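Local coordinates for protein probable enoyl-CoA hydratase/isomerase (Pseudomonas aeruginosa PAO1, PDB 5WYD) that probably acts as an enoyl-CoA hydratase or isomerase of the crotonase family, with a proposed role in making the diffusible signal factor, at residues Lys72-Gly77 / Ala115-Ala120; Val111-Ile116 / Ile133-Arg138. The protein carries 1 engineered substitution. All coordinates share one frame; numbering follows the deposited sequence.

Contact 1. Residues Lys72-Gly77 / Ala115-Ala120; sequences KFFSAG and AINGYA. With PTD (pentanedial), chain G.
Phe74 is wedged against Ala115-Ala120 where the chain turns a corner beside strand 119-121, within the spiral crotonase fold. In crotonases the residue just after the glycine of this loop typically gives one oxyanion-hole N-H; Lys72-Gly77 leads into the equivalent position, probably with the same role. Phe74 CB lies 3.4 Å from Gly118 O and also touches Ile116 CG2; CG is anti to the backbone N (chi1 167°), bringing the ring alongside strand 111-116. CD1 and CE1 then reach Ala115 O at the ring edge, CD1 at 3.0 Å; that oxygen accepts a hydrogen bond from Thr67 OG1. On the other flank CD2 meets Ala120 CB at 3.7 Å, and Ile116 CG1 sits over one face, offset toward the rim. Gly118 lets the backbones close up: its CA is 3.0 Å from Phe74 N, in space that a side chain could not share. Two backbone bonds fasten the segments, Tyr119 N to Lys72 O (2.7 Å) and Ser75 N to Tyr119 O (3.0 Å). Nearer the surface, the rings of Phe73 and Tyr119 are inclined at 38°. The Lys72 chain, bent at chi2 and chi4, lays CD over one face of Phe73; CD and CE also lie against the Tyr119 ring, CE 3.4 Å from CE1. Lys72 NZ lies doubtfully close to the bound pentanedial. More plausibly spaced is Phe73 CZ, 3.6 Å from pentanedial O5.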
loop_
_atom_site.group_PDB
_atom_site.type_symbol
_atom_site.label_atom_id
_atom_site.label_comp_id
_atom_site.label_asym_id
_atom_site.label_seq_id
_atom_site.Cartn_x
_atom_site.Cartn_y
_atom_site.Cartn_z
ATOM N N LYS A 72 36.474 12.754 18.303
ATOM C CA LYS A 72 36.006 13.917 17.567
ATOM C C LYS A 72 34.898 13.574 16.569
ATOM O O LYS A 72 33.917 14.313 16.464
ATOM C CB LYS A 72 37.205 14.570 16.887
ATOM C CG LYS A 72 37.147 16.083 16.657
ATOM C CD LYS A 72 36.090 16.563 15.697
ATOM C CE LYS A 72 36.262 18.023 15.449
ATOM N NZ LYS A 72 37.378 18.173 14.505
ATOM N N PHE A 73 35.034 12.474 15.820
ATOM C CA PHE A 73 34.088 12.125 14.750
ATOM C C PHE A 73 33.477 10.750 14.969
ATOM O O PHE A 73 34.200 9.752 14.970
ATOM C CB PHE A 73 34.759 12.140 13.372
ATOM C CG PHE A 73 35.294 13.462 12.985
ATOM C CD1 PHE A 73 36.573 13.822 13.324
ATOM C CD2 PHE A 73 34.524 14.345 12.278
ATOM C CE1 PHE A 73 37.071 15.047 12.951
ATOM C CE2 PHE A 73 35.005 15.581 11.908
ATOM C CZ PHE A 73 36.279 15.934 12.242
ATOM N N PHE A 74 32.147 10.687 15.099
ATOM C CA PHE A 74 31.497 9.390 15.001
ATOM C C PHE A 74 31.595 8.883 13.574
ATOM O O PHE A 74 32.162 7.811 13.316
ATOM C CB PHE A 74 30.034 9.506 15.430
ATOM C CG PHE A 74 29.207 8.306 15.063
ATOM C CD1 PHE A 74 29.127 7.223 15.926
ATOM C CD2 PHE A 74 28.527 8.237 13.854
ATOM C CE1 PHE A 74 28.389 6.102 15.599
ATOM C CE2 PHE A 74 27.793 7.102 13.524
ATOM C CZ PHE A 74 27.730 6.039 14.399
ATOM N N SER A 75 31.088 9.671 12.628
ATOM C CA SER A 75 31.246 9.333 11.226
ATOM C C SER A 75 31.003 10.577 10.395
ATOM O O SER A 75 30.003 11.276 10.585
ATOM C CB SER A 75 30.298 8.214 10.807
ATOM O OG SER A 75 30.573 7.828 9.466
ATOM N N ALA A 76 31.893 10.804 9.437
ATOM C CA ALA A 76 31.815 11.957 8.565
ATOM C C ALA A 76 31.031 11.692 7.298
ATOM O O ALA A 76 30.832 12.621 6.505
ATOM C CB ALA A 76 33.219 12.420 8.165
ATOM N N GLY A 77 30.574 10.468 7.080
ATOM C CA GLY A 77 29.886 10.256 5.833
ATOM C C GLY A 77 30.827 9.887 4.708
ATOM O O GLY A 77 31.943 9.388 4.920
ATOM N N ALA A 115 26.583 4.224 18.889
ATOM C CA ALA A 115 27.213 5.031 19.922
ATOM C C ALA A 115 27.921 6.202 19.260
ATOM O O ALA A 115 29.005 6.038 18.697
ATOM C CB ALA A 115 28.193 4.175 20.720
ATOM N N ILE A 116 27.382 7.393 19.451
ATOM C CA ILE A 116 27.858 8.598 18.792
ATOM C C ILE A 116 28.869 9.279 19.705
ATOM O O ILE A 116 28.514 9.999 20.639
ATOM C CB ILE A 116 26.699 9.529 18.446
ATOM C CG1 ILE A 116 25.660 8.768 17.618
ATOM C CG2 ILE A 116 27.236 10.763 17.725
ATOM C CD1 ILE A 116 24.451 9.567 17.245
ATOM N N ASN A 117 30.142 9.078 19.424
ATOM C CA ASN A 117 31.172 9.725 20.207
ATOM C C ASN A 117 31.706 10.979 19.538
ATOM O O ASN A 117 32.436 11.727 20.179
ATOM C CB ASN A 117 32.302 8.731 20.529
ATOM C CG ASN A 117 32.934 8.126 19.294
ATOM O OD1 ASN A 117 32.397 8.217 18.195
ATOM N ND2 ASN A 117 34.114 7.532 19.471
ATOM N N GLY A 118 31.334 11.247 18.293
ATOM C CA GLY A 118 31.862 12.393 17.574
ATOM C C GLY A 118 30.869 12.994 16.596
ATOM O O GLY A 118 29.675 12.693 16.641
ATOM N N TYR A 119 31.368 13.893 15.723
ATOM C CA TYR A 119 30.492 14.468 14.696
ATOM C C TYR A 119 29.940 13.359 13.839
ATOM O O TYR A 119 30.699 12.532 13.323
ATOM C CB TYR A 119 31.209 15.441 13.761
ATOM C CG TYR A 119 31.565 16.720 14.374
ATOM C CD1 TYR A 119 32.569 16.773 15.285
ATOM C CD2 TYR A 119 30.904 17.884 14.047
ATOM C CE1 TYR A 119 32.910 17.918 15.864
ATOM C CE2 TYR A 119 31.258 19.065 14.638
ATOM C CZ TYR A 119 32.282 19.059 15.552
ATOM O OH TYR A 119 32.661 20.214 16.181
ATOM N N ALA A 120 28.628 13.359 13.677
ATOM C CA ALA A 120 27.939 12.442 12.784
ATOM C C ALA A 120 27.203 13.297 11.771
ATOM O O ALA A 120 26.154 13.875 12.069
ATOM C CB ALA A 120 26.981 11.540 13.542
HETATM C C1 PTD G . 32.418 21.673 10.449
HETATM C C2 PTD G . 33.690 20.856 10.194
HETATM C C3 PTD G . 34.697 21.279 11.266
HETATM C C4 PTD G . 36.065 20.707 10.948
HETATM C C5 PTD G . 36.897 20.504 12.227
HETATM O O1 PTD G . 32.509 22.859 10.407
HETATM O O5 PTD G . 36.987 19.418 12.745
#

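Contact 2. Residues Val111-Ile116 / Ile133-Arg138; sequences VSIAAI and IRIAER
Around Ala114 and Ile135 the peptide groups of the two strands meet through their N-H and C=O groups, the donors lying nearly in line with the carbonyls: Ala114 N reaches Ile133 O, Ile135 N reaches Ala114 O, and Ile116 N reaches Ile135 O, all at N-H...O angles above 170°. The Ile135 N to Ala114 O bond is 2.7 Å long and almost straight (177°). The first of the series, Ile133 N to Ser112 O, is longer at 3.1 Å and more bent (151°). On one face of the sheet, Ile113 CG2 touches Ile135 CD1 (3.8 Å), and both side chains pack on Leu207 of helix 200-211. Helix 123-130 lies in the connection between these neighbouring parallel strands, a beta-alpha-beta crossover in the core of the crotonase fold. Ala114, Arg134, Ile116 and Ala136 occupy the reverse face. There Arg134 CG lies 3.8 Å from Ala114 CB before the chain bends at chi3 and carries the guanidinium away, NE bonding to Leu190 O and NH2 forming a salt bridge with Glu192. Arg134 also packs on Gly168 of a second subunit. Nearby, Ile116 CB meets Ala136 CB at 3.8 Å. At the far end Glu137 N hydrogen-bonds to Ile116 O at 3.2 Å, and Glu137 CG packs against the same oxygen at 3.5 Å.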
loop_
_atom_site.group_PDB
_atom_site.type_symbol
_atom_site.label_atom_id
_atom_site.label_comp_id
_atom_site.label_asym_id
_atom_site.label_seq_id
_atom_site.Cartn_x
_atom_site.Cartn_y
_atom_site.Cartn_z
ATOM N N VAL A 111 19.971 -6.717 17.824
ATOM C CA VAL A 111 19.839 -5.279 18.013
ATOM C C VAL A 111 21.160 -4.581 17.708
ATOM O O VAL A 111 22.246 -5.049 18.066
ATOM C CB VAL A 111 19.361 -4.964 19.438
ATOM C CG1 VAL A 111 20.366 -5.465 20.413
ATOM C CG2 VAL A 111 19.177 -3.479 19.607
ATOM N N SER A 112 21.070 -3.448 17.043
ATOM C CA SER A 112 22.209 -2.625 16.694
ATOM C C SER A 112 22.074 -1.332 17.484
ATOM O O SER A 112 20.997 -0.731 17.531
ATOM C CB SER A 112 22.275 -2.379 15.179
ATOM O OG SER A 112 21.100 -1.765 14.659
ATOM N N ILE A 113 23.140 -0.946 18.156
ATOM C CA ILE A 113 23.152 0.254 18.971
ATOM C C ILE A 113 24.210 1.157 18.364
ATOM O O ILE A 113 25.350 0.725 18.152
ATOM C CB ILE A 113 23.478 -0.053 20.446
ATOM C CG1 ILE A 113 22.596 -1.154 21.004
ATOM C CG2 ILE A 113 23.272 1.164 21.314
ATOM C CD1 ILE A 113 23.032 -1.496 22.351
ATOM N N ALA A 114 23.849 2.406 18.119
ATOM C CA ALA A 114 24.761 3.374 17.540
ATOM C C ALA A 114 25.276 4.264 18.651
ATOM O O ALA A 114 24.498 4.985 19.275
ATOM C CB ALA A 114 24.036 4.212 16.501
ATOM N N ALA A 115 26.583 4.224 18.889
ATOM C CA ALA A 115 27.213 5.031 19.922
ATOM C C ALA A 115 27.921 6.202 19.260
ATOM O O ALA A 115 29.005 6.038 18.697
ATOM C CB ALA A 115 28.193 4.175 20.720
ATOM N N ILE A 116 27.382 7.393 19.451
ATOM C CA ILE A 116 27.858 8.598 18.792
ATOM C C ILE A 116 28.869 9.279 19.705
ATOM O O ILE A 116 28.514 9.999 20.639
ATOM C CB ILE A 116 26.699 9.529 18.446
ATOM C CG1 ILE A 116 25.660 8.768 17.618
ATOM C CG2 ILE A 116 27.236 10.763 17.725
ATOM C CD1 ILE A 116 24.451 9.567 17.245
ATOM N N ILE A 133 19.107 1.685 17.868
ATOM C CA ILE A 133 19.083 2.603 19.000
ATOM C C ILE A 133 20.294 3.509 18.905
ATOM O O ILE A 133 21.383 3.093 18.500
ATOM C CB ILE A 133 19.099 1.827 20.332
ATOM C CG1 ILE A 133 18.073 0.715 20.285
ATOM C CG2 ILE A 133 18.761 2.752 21.501
ATOM C CD1 ILE A 133 18.100 -0.204 21.471
ATOM N N ARG A 134 20.119 4.744 19.318
ATOM C CA ARG A 134 21.204 5.704 19.260
ATOM C C ARG A 134 21.502 6.286 20.632
ATOM O O ARG A 134 20.600 6.773 21.320
ATOM C CB ARG A 134 20.876 6.798 18.256
ATOM C CG ARG A 134 20.886 6.286 16.845
ATOM C CD ARG A 134 19.921 7.055 15.990
ATOM N NE ARG A 134 18.566 6.836 16.438
ATOM C CZ ARG A 134 17.875 5.752 16.138
ATOM N NH1 ARG A 134 18.421 4.808 15.393
ATOM N NH2 ARG A 134 16.638 5.611 16.578
ATOM N N ILE A 135 22.777 6.243 21.010
ATOM C CA ILE A 135 23.280 6.811 22.254
ATOM C C ILE A 135 24.324 7.856 21.885
ATOM O O ILE A 135 25.326 7.524 21.240
ATOM C CB ILE A 135 23.909 5.726 23.147
ATOM C CG1 ILE A 135 22.930 4.591 23.406
ATOM C CG2 ILE A 135 24.403 6.310 24.464
ATOM C CD1 ILE A 135 23.520 3.542 24.298
ATOM N N ALA A 136 24.146 9.092 22.356
ATOM C CA ALA A 136 25.082 10.140 21.974
ATOM C C ALA A 136 25.632 10.912 23.170
ATOM O O ALA A 136 24.954 11.110 24.187
ATOM C CB ALA A 136 24.438 11.134 20.999
ATOM N N GLU A 137 26.903 11.304 23.016
ATOM C CA GLU A 137 27.647 12.189 23.889
ATOM C C GLU A 137 27.128 13.608 23.699
ATOM O O GLU A 137 26.726 13.990 22.600
ATOM C CB GLU A 137 29.129 12.111 23.550
ATOM C CG GLU A 137 29.759 10.749 23.782
ATOM C CD GLU A 137 31.222 10.723 23.393
ATOM O OE1 GLU A 137 31.877 9.675 23.579
ATOM O OE2 GLU A 137 31.717 11.749 22.888
ATOM N N ARG A 138 27.138 14.398 24.769
ATOM C CA ARG A 138 26.461 15.684 24.697
ATOM C C ARG A 138 26.993 16.540 23.563
ATOM O O ARG A 138 26.239 17.302 22.946
ATOM C CB ARG A 138 26.603 16.392 26.022
ATOM C CG ARG A 138 26.380 15.472 27.162
ATOM C CD ARG A 138 26.068 16.275 28.365
ATOM N NE ARG A 138 26.927 17.450 28.400
ATOM C CZ ARG A 138 28.170 17.436 28.862
ATOM N NH1 ARG A 138 28.691 16.305 29.321
ATOM N NH2 ARG A 138 28.889 18.548 28.867
#

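Strand 111-116 serves both contacts, and Ala115 and Ile116 belong to each. All touching residues of contact 2 are buried, and it pairs this strand with its neighbour in the central sheet, through a regular series of backbone bonds and aliphatic packing. Contact 1 begins where that strand ends and is only partly buried: fewer backbone bonds join its segments, aromatic side chains carry more of the packing, and its outer end reaches the bound pentanedial. The two sites also pack against each other, with Asn117 O 2.8 Å from Glu137 OE2, a contact and not an assigned bond. A second subunit packs against contact 2, while no other chain of the assembly touches the segments of contact 1.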